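Local coordinates for YrrB protein (Bacillus subtilis, PDB 2Q7F) that is a tetratricopeptide-repeat protein that could mediate complex formation among RNA sulfuration components, RNA processing components and aminoacyl-tRNA synthetases, at residues E55-Y60 / D81-L86; R75-Y80 / Y95-V100; S89-Y94 / L118-E123. All coordinates share one frame; numbering follows the deposited sequence.

Interaction 1 of 3, residues E55-Y60 / D81-L86; sequences EDAIPY and DKALEL
Lys-82 lays its aliphatic chain over one face of the Tyr-60 ring, and its methylene groups can be followed along the tyrosine. CB already stands over the rim of the face, 4.0 Å from Tyr-60 CD1. CG then comes over the face toward the CD1/CE1 rim, 3.7 Å from the ring centroid and 23° off the normal, a CH-pi contact. The chain leaves the backbone with CG anti to the main-chain N (chi1 -176°), and its bend at chi2 keeps CE near the phenol end, 4.0 Å from Tyr-60 OH. At the tip, NZ forms a salt bridge with Glu-85 OE1, three residues on, at 3.3 Å. The phenol oxygen is hydrogen-bonded to the carbonyl of Lys-54, which probably helps to hold the ring in place.

Leu-86 comes in at about a right angle to Tyr-60. Its CD1 lies 3.6 Å from Tyr-60 CE2 and also touches the carbonyl oxygen of Asp-56. Between these larger groups the two backbones come close at Ala-57 and Ala-83, whose small methyls meet, CB to CB 4.1 Å. Asp-56 caps the incoming helix, its OD2 accepting from Ile-58 N at 2.8 Å. Ala-83 and Leu-84 also pack on helix 91-103. A start of helix 57-69 set against the end of helix 73-86, with alanines at the close approach, is typical of the helix-turn-helix hairpin of a tetratricopeptide repeat, here TPR 2.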
ATOM      1  N   GLU A  55     -10.094  -0.994 -31.872  1.00 77.17           N
ATOM      2  CA  GLU A  55      -9.080   0.054 -31.747  1.00 76.05           C
ATOM      3  C   GLU A  55      -9.060   0.756 -30.390  1.00 75.01           C
ATOM      4  O   GLU A  55      -8.061   1.382 -30.036  1.00 74.94           O
ATOM      5  CB  GLU A  55      -9.256   1.083 -32.880  1.00 76.26           C
ATOM      6  CG  GLU A  55      -8.398   0.826 -34.127  1.00 76.66           C
ATOM      7  CD  GLU A  55      -8.015  -0.642 -34.307  1.00 76.89           C
ATOM      8  OE1 GLU A  55      -8.866  -1.443 -34.767  1.00 76.63           O
ATOM      9  OE2 GLU A  55      -6.855  -0.985 -33.988  1.00 76.28           O
ATOM     10  N   ASP A  56     -10.151   0.653 -29.635  1.00 73.60           N
ATOM     11  CA  ASP A  56     -10.237   1.316 -28.335  1.00 72.22           C
ATOM     12  C   ASP A  56      -9.640   0.464 -27.198  1.00 70.77           C
ATOM     13  O   ASP A  56      -9.899  -0.730 -27.102  1.00 70.54           O
ATOM     14  CB  ASP A  56     -11.687   1.711 -28.027  1.00 72.38           C
ATOM     15  CG  ASP A  56     -11.789   2.798 -26.961  1.00 73.21           C
ATOM     16  OD1 ASP A  56     -12.564   3.754 -27.165  1.00 74.62           O
ATOM     17  OD2 ASP A  56     -11.100   2.709 -25.920  1.00 73.62           O
ATOM     18  N   ALA A  57      -8.849   1.103 -26.343  1.00 69.06           N
ATOM     19  CA  ALA A  57      -8.215   0.451 -25.194  1.00 67.44           C
ATOM     20  C   ALA A  57      -9.189   0.202 -24.042  1.00 66.15           C
ATOM     21  O   ALA A  57      -9.166  -0.868 -23.439  1.00 65.63           O
ATOM     22  CB  ALA A  57      -7.018   1.279 -24.709  1.00 67.28           C
ATOM     23  N   ILE A  58     -10.035   1.198 -23.762  1.00 64.79           N
ATOM     24  CA  ILE A  58     -11.009   1.186 -22.653  1.00 63.31           C
ATOM     25  C   ILE A  58     -11.795  -0.126 -22.491  1.00 62.21           C
ATOM     26  O   ILE A  58     -11.858  -0.659 -21.385  1.00 62.40           O
ATOM     27  CB  ILE A  58     -12.006   2.408 -22.720  1.00 63.51           C
ATOM     28  CG1 ILE A  58     -11.261   3.749 -22.867  1.00 63.32           C
ATOM     29  CG2 ILE A  58     -12.981   2.414 -21.529  1.00 62.68           C
ATOM     30  CD1 ILE A  58     -10.567   4.254 -21.608  1.00 64.40           C
ATOM     31  N   PRO A  59     -12.407  -0.646 -23.576  1.00 61.05           N
ATOM     32  CA  PRO A  59     -13.135  -1.905 -23.412  1.00 60.23           C
ATOM     33  C   PRO A  59     -12.246  -3.099 -23.022  1.00 59.43           C
ATOM     34  O   PRO A  59     -12.685  -3.957 -22.252  1.00 59.12           O
ATOM     35  CB  PRO A  59     -13.777  -2.121 -24.781  1.00 60.10           C
ATOM     36  CG  PRO A  59     -12.962  -1.340 -25.713  1.00 60.41           C
ATOM     37  CD  PRO A  59     -12.508  -0.146 -24.957  1.00 60.83           C
ATOM     38  N   TYR A  60     -11.015  -3.145 -23.537  1.00 58.48           N
ATOM     39  CA  TYR A  60     -10.053  -4.152 -23.096  1.00 57.75           C
ATOM     40  C   TYR A  60      -9.717  -3.998 -21.617  1.00 56.82           C
ATOM     41  O   TYR A  60      -9.568  -4.987 -20.916  1.00 56.68           O
ATOM     42  CB  TYR A  60      -8.769  -4.114 -23.912  1.00 57.81           C
ATOM     43  CG  TYR A  60      -8.919  -4.482 -25.368  1.00 58.18           C
ATOM     44  CD1 TYR A  60      -8.815  -5.810 -25.794  1.00 58.60           C
ATOM     45  CD2 TYR A  60      -9.128  -3.500 -26.328  1.00 58.14           C
ATOM     46  CE1 TYR A  60      -8.931  -6.146 -27.150  1.00 58.18           C
ATOM     47  CE2 TYR A  60      -9.243  -3.821 -27.677  1.00 58.55           C
ATOM     48  CZ  TYR A  60      -9.142  -5.139 -28.083  1.00 58.79           C
ATOM     49  OH  TYR A  60      -9.262  -5.430 -29.426  1.00 59.14           O
ATOM     50  N   ASP A  81      -2.346  -6.002 -21.368  1.00 44.66           N
ATOM     51  CA  ASP A  81      -1.279  -5.972 -22.359  1.00 45.28           C
ATOM     52  C   ASP A  81      -1.796  -5.360 -23.663  1.00 45.82           C
ATOM     53  O   ASP A  81      -1.198  -4.438 -24.205  1.00 45.89           O
ATOM     54  CB  ASP A  81      -0.715  -7.375 -22.598  1.00 45.00           C
ATOM     55  CG  ASP A  81       0.516  -7.367 -23.477  1.00 45.21           C
ATOM     56  OD1 ASP A  81       0.418  -7.801 -24.642  1.00 46.82           O
ATOM     57  OD2 ASP A  81       1.578  -6.913 -23.018  1.00 45.17           O
ATOM     58  N   LYS A  82      -2.928  -5.865 -24.133  1.00 46.66           N
ATOM     59  CA  LYS A  82      -3.560  -5.385 -25.351  1.00 47.53           C
ATOM     60  C   LYS A  82      -3.906  -3.892 -25.293  1.00 47.70           C
ATOM     61  O   LYS A  82      -3.642  -3.146 -26.235  1.00 47.77           O
ATOM     62  CB  LYS A  82      -4.806  -6.231 -25.659  1.00 47.92           C
ATOM     63  CG  LYS A  82      -5.516  -5.897 -26.988  1.00 48.66           C
ATOM     64  CD  LYS A  82      -4.585  -5.931 -28.196  1.00 48.60           C
ATOM     65  CE  LYS A  82      -5.311  -5.376 -29.410  1.00 50.94           C
ATOM     66  NZ  LYS A  82      -4.497  -5.484 -30.647  1.00 51.72           N
ATOM     67  N   ALA A  83      -4.480  -3.463 -24.177  1.00 48.27           N
ATOM     68  CA  ALA A  83      -4.807  -2.059 -23.967  1.00 48.93           C
ATOM     69  C   ALA A  83      -3.573  -1.162 -24.099  1.00 49.51           C
ATOM     70  O   ALA A  83      -3.640  -0.111 -24.738  1.00 49.70           O
ATOM     71  CB  ALA A  83      -5.456  -1.871 -22.616  1.00 48.75           C
ATOM     72  N   LEU A  84      -2.455  -1.599 -23.510  1.00 50.15           N
ATOM     73  CA  LEU A  84      -1.188  -0.854 -23.502  1.00 50.61           C
ATOM     74  C   LEU A  84      -0.495  -0.854 -24.859  1.00 51.27           C
ATOM     75  O   LEU A  84       0.314   0.026 -25.169  1.00 51.66           O
ATOM     76  CB  LEU A  84      -0.250  -1.429 -22.439  1.00 50.41           C
ATOM     77  CG  LEU A  84      -0.701  -1.217 -20.992  1.00 50.41           C
ATOM     78  CD1 LEU A  84       0.112  -2.039 -20.004  1.00 50.18           C
ATOM     79  CD2 LEU A  84      -0.682   0.271 -20.634  1.00 50.71           C
ATOM     80  N   GLU A  85      -0.813  -1.864 -25.655  1.00 51.87           N
ATOM     81  CA  GLU A  85      -0.348  -1.963 -27.015  1.00 52.73           C
ATOM     82  C   GLU A  85      -1.120  -0.961 -27.884  1.00 52.82           C
ATOM     83  O   GLU A  85      -0.644  -0.553 -28.937  1.00 52.71           O
ATOM     84  CB  GLU A  85      -0.575  -3.392 -27.501  1.00 53.01           C
ATOM     85  CG  GLU A  85       0.257  -3.802 -28.697  1.00 54.99           C
ATOM     86  CD  GLU A  85      -0.456  -3.553 -30.023  1.00 57.35           C
ATOM     87  OE1 GLU A  85      -1.571  -4.096 -30.233  1.00 58.59           O
ATOM     88  OE2 GLU A  85       0.111  -2.817 -30.860  1.00 58.88           O
ATOM     89  N   LEU A  86      -2.312  -0.572 -27.439  1.00 52.79           N
ATOM     90  CA  LEU A  86      -3.142   0.360 -28.178  1.00 52.77           C
ATOM     91  C   LEU A  86      -2.919   1.780 -27.704  1.00 53.10           C
ATOM     92  O   LEU A  86      -2.807   2.697 -28.511  1.00 53.62           O
ATOM     93  CB  LEU A  86      -4.617   0.006 -28.023  1.00 52.88           C
ATOM     94  CG  LEU A  86      -5.188  -1.231 -28.714  1.00 52.67           C
ATOM     95  CD1 LEU A  86      -6.618  -1.413 -28.264  1.00 52.57           C
ATOM     96  CD2 LEU A  86      -5.097  -1.147 -30.237  1.00 51.82           C
TER

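Interaction 2 of 3, residues R75-Y80 / Y95-V100; sequences RALAFY and YGAGNV
The Tyr-80 ring lies with one face against the backbone of helix 91-103, covering the peptide link between Gly-96 and Ala-97. Gly-96 C stands 3.3 Å above the ring plane and Ala-97 N 3.5 Å, both offset toward the rim, while Val-100 CG2 sits at the edge, 4.2 Å from Tyr-80 CE2. Gly-96, without a side chain, lets the ring lie directly on the main chain. Toward the phenol end, CZ is 3.4 Å from Gly-96 CA.

The hydroxyl bonds to Asn-65 OD1 on helix 57-69, its strongest partner, and accepts from a water that also donates to Gly-96 O at 2.7 Å, tying the phenol to the glycine carbonyl.

Beside the ring the contact is purely aliphatic. With CG anti to its carbonyl carbon (chi1 -77°), Leu-77 reaches across with both branches, CD2 meeting Ala-97 CB at 3.8 Å and CD1 meeting Val-100 CG1 at the same distance. Ala-76 adds a more distant methyl contact to Val-100. The two helix segments run nearly antiparallel, at 156°, their axes 9.5 Å apart. This tyrosine-on-glycine packing joins the second helix of TPR 2 to the first helix of TPR 3, the inter-repeat interface typical of a tetratricopeptide superhelix.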
ATOM      1  N   ARG A  75      -5.243 -14.073 -17.717  1.00 44.53           N
ATOM      2  CA  ARG A  75      -5.996 -13.558 -18.834  1.00 44.14           C
ATOM      3  C   ARG A  75      -6.231 -12.048 -18.679  1.00 43.83           C
ATOM      4  O   ARG A  75      -6.149 -11.311 -19.656  1.00 43.89           O
ATOM      5  CB  ARG A  75      -7.297 -14.329 -18.992  1.00 44.18           C
ATOM      6  CG  ARG A  75      -7.910 -14.242 -20.378  1.00 43.50           C
ATOM      7  CD  ARG A  75      -9.143 -15.126 -20.446  1.00 43.31           C
ATOM      8  NE  ARG A  75      -9.866 -14.972 -21.705  1.00 43.38           N
ATOM      9  CZ  ARG A  75     -11.191 -15.005 -21.830  1.00 42.71           C
ATOM     10  NH1 ARG A  75     -11.952 -15.173 -20.757  1.00 42.97           N
ATOM     11  NH2 ARG A  75     -11.753 -14.859 -23.032  1.00 40.56           N
ATOM     12  N   ALA A  76      -6.487 -11.591 -17.456  1.00 43.48           N
ATOM     13  CA  ALA A  76      -6.548 -10.149 -17.174  1.00 43.35           C
ATOM     14  C   ALA A  76      -5.289  -9.432 -17.692  1.00 43.32           C
ATOM     15  O   ALA A  76      -5.385  -8.374 -18.365  1.00 43.59           O
ATOM     16  CB  ALA A  76      -6.751  -9.886 -15.672  1.00 42.85           C
ATOM     17  N   LEU A  77      -4.126 -10.024 -17.401  1.00 42.78           N
ATOM     18  CA  LEU A  77      -2.830  -9.506 -17.848  1.00 42.50           C
ATOM     19  C   LEU A  77      -2.693  -9.454 -19.352  1.00 42.23           C
ATOM     20  O   LEU A  77      -2.053  -8.548 -19.880  1.00 42.16           O
ATOM     21  CB  LEU A  77      -1.665 -10.315 -17.263  1.00 42.39           C
ATOM     22  CG  LEU A  77      -1.330 -10.025 -15.792  1.00 42.68           C
ATOM     23  CD1 LEU A  77      -0.343 -11.044 -15.223  1.00 40.20           C
ATOM     24  CD2 LEU A  77      -0.851  -8.575 -15.552  1.00 40.51           C
ATOM     25  N   ALA A  78      -3.283 -10.425 -20.039  1.00 41.97           N
ATOM     26  CA  ALA A  78      -3.255 -10.431 -21.490  1.00 41.88           C
ATOM     27  C   ALA A  78      -4.114  -9.301 -22.050  1.00 42.17           C
ATOM     28  O   ALA A  78      -3.768  -8.702 -23.057  1.00 42.23           O
ATOM     29  CB  ALA A  78      -3.685 -11.758 -22.024  1.00 41.39           C
ATOM     30  N   PHE A  79      -5.215  -8.986 -21.384  1.00 42.80           N
ATOM     31  CA  PHE A  79      -6.061  -7.885 -21.844  1.00 43.55           C
ATOM     32  C   PHE A  79      -5.471  -6.504 -21.546  1.00 43.96           C
ATOM     33  O   PHE A  79      -5.539  -5.623 -22.398  1.00 43.96           O
ATOM     34  CB  PHE A  79      -7.486  -8.025 -21.321  1.00 43.46           C
ATOM     35  CG  PHE A  79      -8.322  -8.978 -22.122  1.00 44.13           C
ATOM     36  CD1 PHE A  79      -8.970  -8.552 -23.278  1.00 43.41           C
ATOM     37  CD2 PHE A  79      -8.443 -10.303 -21.743  1.00 44.35           C
ATOM     38  CE1 PHE A  79      -9.729  -9.424 -24.030  1.00 42.26           C
ATOM     39  CE2 PHE A  79      -9.212 -11.188 -22.495  1.00 44.54           C
ATOM     40  CZ  PHE A  79      -9.860 -10.736 -23.645  1.00 42.99           C
ATOM     41  N   TYR A  80      -4.879  -6.329 -20.353  1.00 44.20           N
ATOM     42  CA  TYR A  80      -4.138  -5.098 -20.021  1.00 43.87           C
ATOM     43  C   TYR A  80      -3.011  -4.905 -21.014  1.00 44.18           C
ATOM     44  O   TYR A  80      -2.758  -3.786 -21.459  1.00 44.36           O
ATOM     45  CB  TYR A  80      -3.557  -5.126 -18.604  1.00 43.16           C
ATOM     46  CG  TYR A  80      -4.575  -5.085 -17.492  1.00 43.30           C
ATOM     47  CD1 TYR A  80      -5.544  -4.054 -17.422  1.00 42.47           C
ATOM     48  CD2 TYR A  80      -4.576  -6.065 -16.491  1.00 41.61           C
ATOM     49  CE1 TYR A  80      -6.489  -4.021 -16.389  1.00 39.80           C
ATOM     50  CE2 TYR A  80      -5.520  -6.037 -15.453  1.00 40.23           C
ATOM     51  CZ  TYR A  80      -6.462  -5.018 -15.412  1.00 41.34           C
ATOM     52  OH  TYR A  80      -7.382  -5.000 -14.387  1.00 42.95           O
ATOM     53  N   TYR A  95      -2.274   0.338 -13.738  1.00 45.94           N
ATOM     54  CA  TYR A  95      -2.808   0.143 -12.395  1.00 45.97           C
ATOM     55  C   TYR A  95      -3.469  -1.231 -12.216  1.00 46.21           C
ATOM     56  O   TYR A  95      -3.242  -1.911 -11.212  1.00 46.26           O
ATOM     57  CB  TYR A  95      -3.788   1.255 -12.049  1.00 45.85           C
ATOM     58  CG  TYR A  95      -4.302   1.187 -10.633  1.00 46.68           C
ATOM     59  CD1 TYR A  95      -3.471   1.491  -9.555  1.00 47.11           C
ATOM     60  CD2 TYR A  95      -5.615   0.801 -10.360  1.00 46.82           C
ATOM     61  CE1 TYR A  95      -3.938   1.434  -8.249  1.00 46.80           C
ATOM     62  CE2 TYR A  95      -6.087   0.728  -9.051  1.00 46.38           C
ATOM     63  CZ  TYR A  95      -5.244   1.054  -8.007  1.00 46.79           C
ATOM     64  OH  TYR A  95      -5.691   0.990  -6.707  1.00 47.54           O
ATOM     65  N   GLY A  96      -4.287  -1.629 -13.188  1.00 46.13           N
ATOM     66  CA  GLY A  96      -4.976  -2.904 -13.139  1.00 46.17           C
ATOM     67  C   GLY A  96      -3.984  -4.043 -13.139  1.00 46.63           C
ATOM     68  O   GLY A  96      -4.101  -4.950 -12.326  1.00 46.96           O
ATOM     69  N   ALA A  97      -2.999  -3.992 -14.036  1.00 46.61           N
ATOM     70  CA  ALA A  97      -1.956  -5.021 -14.095  1.00 46.82           C
ATOM     71  C   ALA A  97      -1.149  -5.075 -12.805  1.00 47.25           C
ATOM     72  O   ALA A  97      -0.738  -6.149 -12.376  1.00 47.16           O
ATOM     73  CB  ALA A  97      -1.026  -4.790 -15.283  1.00 46.38           C
ATOM     74  N   GLY A  98      -0.929  -3.904 -12.202  1.00 47.80           N
ATOM     75  CA  GLY A  98      -0.161  -3.779 -10.959  1.00 48.14           C
ATOM     76  C   GLY A  98      -0.798  -4.538  -9.818  1.00 48.63           C
ATOM     77  O   GLY A  98      -0.115  -5.279  -9.100  1.00 48.27           O
ATOM     78  N   ASN A  99      -2.115  -4.371  -9.670  1.00 48.94           N
ATOM     79  CA  ASN A  99      -2.874  -5.101  -8.665  1.00 49.44           C
ATOM     80  C   ASN A  99      -2.777  -6.624  -8.836  1.00 49.64           C
ATOM     81  O   ASN A  99      -2.710  -7.361  -7.851  1.00 49.86           O
ATOM     82  CB  ASN A  99      -4.325  -4.635  -8.640  1.00 49.44           C
ATOM     83  CG  ASN A  99      -4.495  -3.310  -7.920  1.00 51.09           C
ATOM     84  OD1 ASN A  99      -5.097  -2.357  -8.442  1.00 52.88           O
ATOM     85  ND2 ASN A  99      -3.957  -3.236  -6.711  1.00 52.88           N
ATOM     86  N   VAL A 100      -2.746  -7.086 -10.081  1.00 49.49           N
ATOM     87  CA  VAL A 100      -2.598  -8.512 -10.353  1.00 49.89           C
ATOM     88  C   VAL A 100      -1.239  -8.980  -9.835  1.00 50.15           C
ATOM     89  O   VAL A 100      -1.131 -10.012  -9.181  1.00 49.83           O
ATOM     90  CB  VAL A 100      -2.758  -8.824 -11.866  1.00 50.02           C
ATOM     91  CG1 VAL A 100      -2.448 -10.300 -12.172  1.00 49.04           C
ATOM     92  CG2 VAL A 100      -4.167  -8.466 -12.331  1.00 49.10           C
TER
HETATM   93  O   HOH W   1      -6.487  -6.009 -11.542  1.00 37.52           O

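Interaction 3 of 3, residues S89-Y94 / L118-E123; sequences SAATAY and LRAGME
Ala-91 and Ala-120 bring their methyls together, CB to CB 4.1 Å, where the start of helix 91-103 meets the end of helix 107-120. The tight part is built from small groups. Ala-91 CB also touches Met-122 CB at 3.8 Å, and Ala-120 CB comes within 3.4 Å of the carbonyl oxygen of Ser-89. With CG anti to the carbonyl carbon (chi1 -70°), the Tyr-94 ring turns its CD2 edge to the same methyl: Ala-120 CB lies near the ring plane, 4.2 Å from Tyr-94 CD2. The tyrosine hydroxyl is bonded to the carbonyl of Ser-88, so the phenol end is tied back to the loop before its own helix.

Away from this patch the contact loosens toward solvent. The side chain of Ser-89 is exposed and stays farther off than its carbonyl. Gly-121, also exposed, ends helix 107-120 in a Schellman motif; its phi of 135° suits glycine and turns the chain so that Met-122 follows on the side of Ala-91. The methionine runs on extended beyond CG and also packs on Leu-127 of helix 125-137.

Across these two segments every contact is apolar or van der Waals, and the hydrogen bonds nearby stay within each side, such as Gly-121 N to Leu-118 O. Such chemistry is consistent with hairpin ends held mainly by the fit of small apolar groups.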
ATOM      1  N   SER A  89      -0.348   5.039 -22.875  1.00 51.15           N
ATOM      2  CA  SER A  89      -0.581   6.024 -21.814  1.00 50.80           C
ATOM      3  C   SER A  89      -1.784   5.707 -20.922  1.00 50.57           C
ATOM      4  O   SER A  89      -2.118   6.502 -20.033  1.00 50.89           O
ATOM      5  CB  SER A  89      -0.738   7.432 -22.401  1.00 51.00           C
ATOM      6  OG  SER A  89       0.520   8.085 -22.487  1.00 51.76           O
ATOM      7  N   ALA A  90      -2.434   4.563 -21.147  1.00 49.60           N
ATOM      8  CA  ALA A  90      -3.621   4.210 -20.374  1.00 49.11           C
ATOM      9  C   ALA A  90      -3.270   3.830 -18.929  1.00 49.07           C
ATOM     10  O   ALA A  90      -2.975   2.674 -18.610  1.00 49.36           O
ATOM     11  CB  ALA A  90      -4.394   3.107 -21.067  1.00 48.90           C
ATOM     12  N   ALA A  91      -3.301   4.828 -18.055  1.00 49.04           N
ATOM     13  CA  ALA A  91      -2.912   4.662 -16.650  1.00 48.54           C
ATOM     14  C   ALA A  91      -3.610   3.495 -15.947  1.00 48.22           C
ATOM     15  O   ALA A  91      -2.985   2.769 -15.169  1.00 48.53           O
ATOM     16  CB  ALA A  91      -3.151   5.954 -15.890  1.00 48.55           C
ATOM     17  N   THR A  92      -4.899   3.321 -16.225  1.00 47.48           N
ATOM     18  CA  THR A  92      -5.711   2.309 -15.547  1.00 46.56           C
ATOM     19  C   THR A  92      -5.274   0.885 -15.929  1.00 46.46           C
ATOM     20  O   THR A  92      -5.423  -0.041 -15.149  1.00 46.22           O
ATOM     21  CB  THR A  92      -7.212   2.527 -15.827  1.00 46.49           C
ATOM     22  OG1 THR A  92      -7.414   2.705 -17.235  1.00 46.15           O
ATOM     23  CG2 THR A  92      -7.735   3.772 -15.092  1.00 45.18           C
ATOM     24  N   ALA A  93      -4.713   0.718 -17.121  1.00 46.33           N
ATOM     25  CA  ALA A  93      -4.151  -0.569 -17.516  1.00 46.23           C
ATOM     26  C   ALA A  93      -2.880  -0.900 -16.728  1.00 46.27           C
ATOM     27  O   ALA A  93      -2.691  -2.048 -16.309  1.00 46.42           O
ATOM     28  CB  ALA A  93      -3.893  -0.611 -19.003  1.00 46.13           C
ATOM     29  N   TYR A  94      -2.022   0.099 -16.505  1.00 45.97           N
ATOM     30  CA  TYR A  94      -0.846  -0.086 -15.648  1.00 45.59           C
ATOM     31  C   TYR A  94      -1.269  -0.398 -14.215  1.00 45.97           C
ATOM     32  O   TYR A  94      -0.697  -1.292 -13.563  1.00 46.17           O
ATOM     33  CB  TYR A  94       0.061   1.145 -15.671  1.00 44.95           C
ATOM     34  CG  TYR A  94       0.765   1.349 -16.988  1.00 44.32           C
ATOM     35  CD1 TYR A  94       1.541   0.324 -17.547  1.00 43.33           C
ATOM     36  CD2 TYR A  94       0.676   2.569 -17.673  1.00 42.83           C
ATOM     37  CE1 TYR A  94       2.194   0.501 -18.750  1.00 42.38           C
ATOM     38  CE2 TYR A  94       1.327   2.759 -18.892  1.00 41.73           C
ATOM     39  CZ  TYR A  94       2.083   1.715 -19.425  1.00 43.00           C
ATOM     40  OH  TYR A  94       2.731   1.864 -20.635  1.00 43.27           O
ATOM     41  N   LEU A 118       1.471   6.075 -12.396  1.00 46.53           N
ATOM     42  CA  LEU A 118       1.807   7.407 -11.936  1.00 47.12           C
ATOM     43  C   LEU A 118       2.465   8.239 -13.044  1.00 47.51           C
ATOM     44  O   LEU A 118       2.120   9.410 -13.231  1.00 47.91           O
ATOM     45  CB  LEU A 118       2.697   7.318 -10.695  1.00 47.22           C
ATOM     46  CG  LEU A 118       3.381   8.557 -10.107  1.00 47.75           C
ATOM     47  CD1 LEU A 118       2.406   9.698  -9.809  1.00 49.15           C
ATOM     48  CD2 LEU A 118       4.120   8.170  -8.848  1.00 47.02           C
ATOM     49  N   ARG A 119       3.386   7.637 -13.792  1.00 47.58           N
ATOM     50  CA  ARG A 119       4.011   8.345 -14.903  1.00 48.02           C
ATOM     51  C   ARG A 119       3.022   8.689 -16.005  1.00 48.27           C
ATOM     52  O   ARG A 119       3.143   9.744 -16.630  1.00 48.13           O
ATOM     53  CB  ARG A 119       5.196   7.568 -15.464  1.00 48.06           C
ATOM     54  CG  ARG A 119       6.520   8.221 -15.131  1.00 49.03           C
ATOM     55  CD  ARG A 119       7.591   7.231 -14.747  1.00 50.91           C
ATOM     56  NE  ARG A 119       7.715   6.130 -15.694  1.00 52.43           N
ATOM     57  CZ  ARG A 119       8.330   4.984 -15.423  1.00 52.46           C
ATOM     58  NH1 ARG A 119       8.891   4.796 -14.234  1.00 51.60           N
ATOM     59  NH2 ARG A 119       8.389   4.031 -16.348  1.00 53.56           N
ATOM     60  N   ALA A 120       2.040   7.811 -16.230  1.00 48.56           N
ATOM     61  CA  ALA A 120       1.048   8.036 -17.286  1.00 48.84           C
ATOM     62  C   ALA A 120      -0.050   9.018 -16.879  1.00 49.08           C
ATOM     63  O   ALA A 120      -0.835   9.442 -17.723  1.00 48.98           O
ATOM     64  CB  ALA A 120       0.447   6.718 -17.779  1.00 48.99           C
ATOM     65  N   GLY A 121      -0.109   9.377 -15.596  1.00 49.43           N
ATOM     66  CA  GLY A 121      -1.019  10.430 -15.159  1.00 49.70           C
ATOM     67  C   GLY A 121      -1.836  10.171 -13.909  1.00 50.21           C
ATOM     68  O   GLY A 121      -2.267  11.117 -13.266  1.00 50.32           O
ATOM     69  N   MET A 122      -2.053   8.904 -13.557  1.00 50.76           N
ATOM     70  CA  MET A 122      -2.877   8.572 -12.393  1.00 51.53           C
ATOM     71  C   MET A 122      -2.249   9.128 -11.122  1.00 52.23           C
ATOM     72  O   MET A 122      -1.086   8.845 -10.823  1.00 52.64           O
ATOM     73  CB  MET A 122      -3.081   7.060 -12.274  1.00 51.60           C
ATOM     74  CG  MET A 122      -4.024   6.611 -11.157  1.00 51.30           C
ATOM     75  SD  MET A 122      -4.288   4.816 -11.218  1.00 51.73           S
ATOM     76  CE  MET A 122      -5.214   4.551  -9.718  1.00 52.64           C
ATOM     77  N   GLU A 123      -3.017   9.942 -10.399  1.00 52.73           N
ATOM     78  CA  GLU A 123      -2.589  10.512  -9.127  1.00 53.12           C
ATOM     79  C   GLU A 123      -3.750  10.505  -8.141  1.00 53.37           C
ATOM     80  O   GLU A 123      -4.627  11.373  -8.199  1.00 53.53           O
ATOM     81  CB  GLU A 123      -2.085  11.946  -9.318  1.00 53.08           C
ATOM     82  CG  GLU A 123      -0.763  12.072 -10.056  1.00 53.66           C
ATOM     83  CD  GLU A 123      -0.426  13.510 -10.421  1.00 53.78           C
ATOM     84  OE1 GLU A 123      -0.515  14.396  -9.542  1.00 54.09           O
ATOM     85  OE2 GLU A 123      -0.066  13.755 -11.592  1.00 55.08           O
TER

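Overall arrangement
Interaction 2 is the buried one, with five of its six touching residues in the interior; interaction 1 is partly buried and interaction 3 lies at the surface. Interactions 1 and 3 are equivalent in kind, each closing the open end of a hairpin, in TPR 2 and TPR 3, whereas interaction 2 joins the two repeats. It shares helix 73-86 with interaction 1 and helix 91-103 with interaction 3. The three form one patch, with centres 11 to 13 Å apart: Leu-84 packs on Tyr-94, and Tyr-95 on Met-122. A bridging water appears in the interior contact. Alanine methyls meet in both hairpins, joined by a lysine-tyrosine CH-pi contact in interaction 1 and by a tyrosine edge and a methionine in interaction 3.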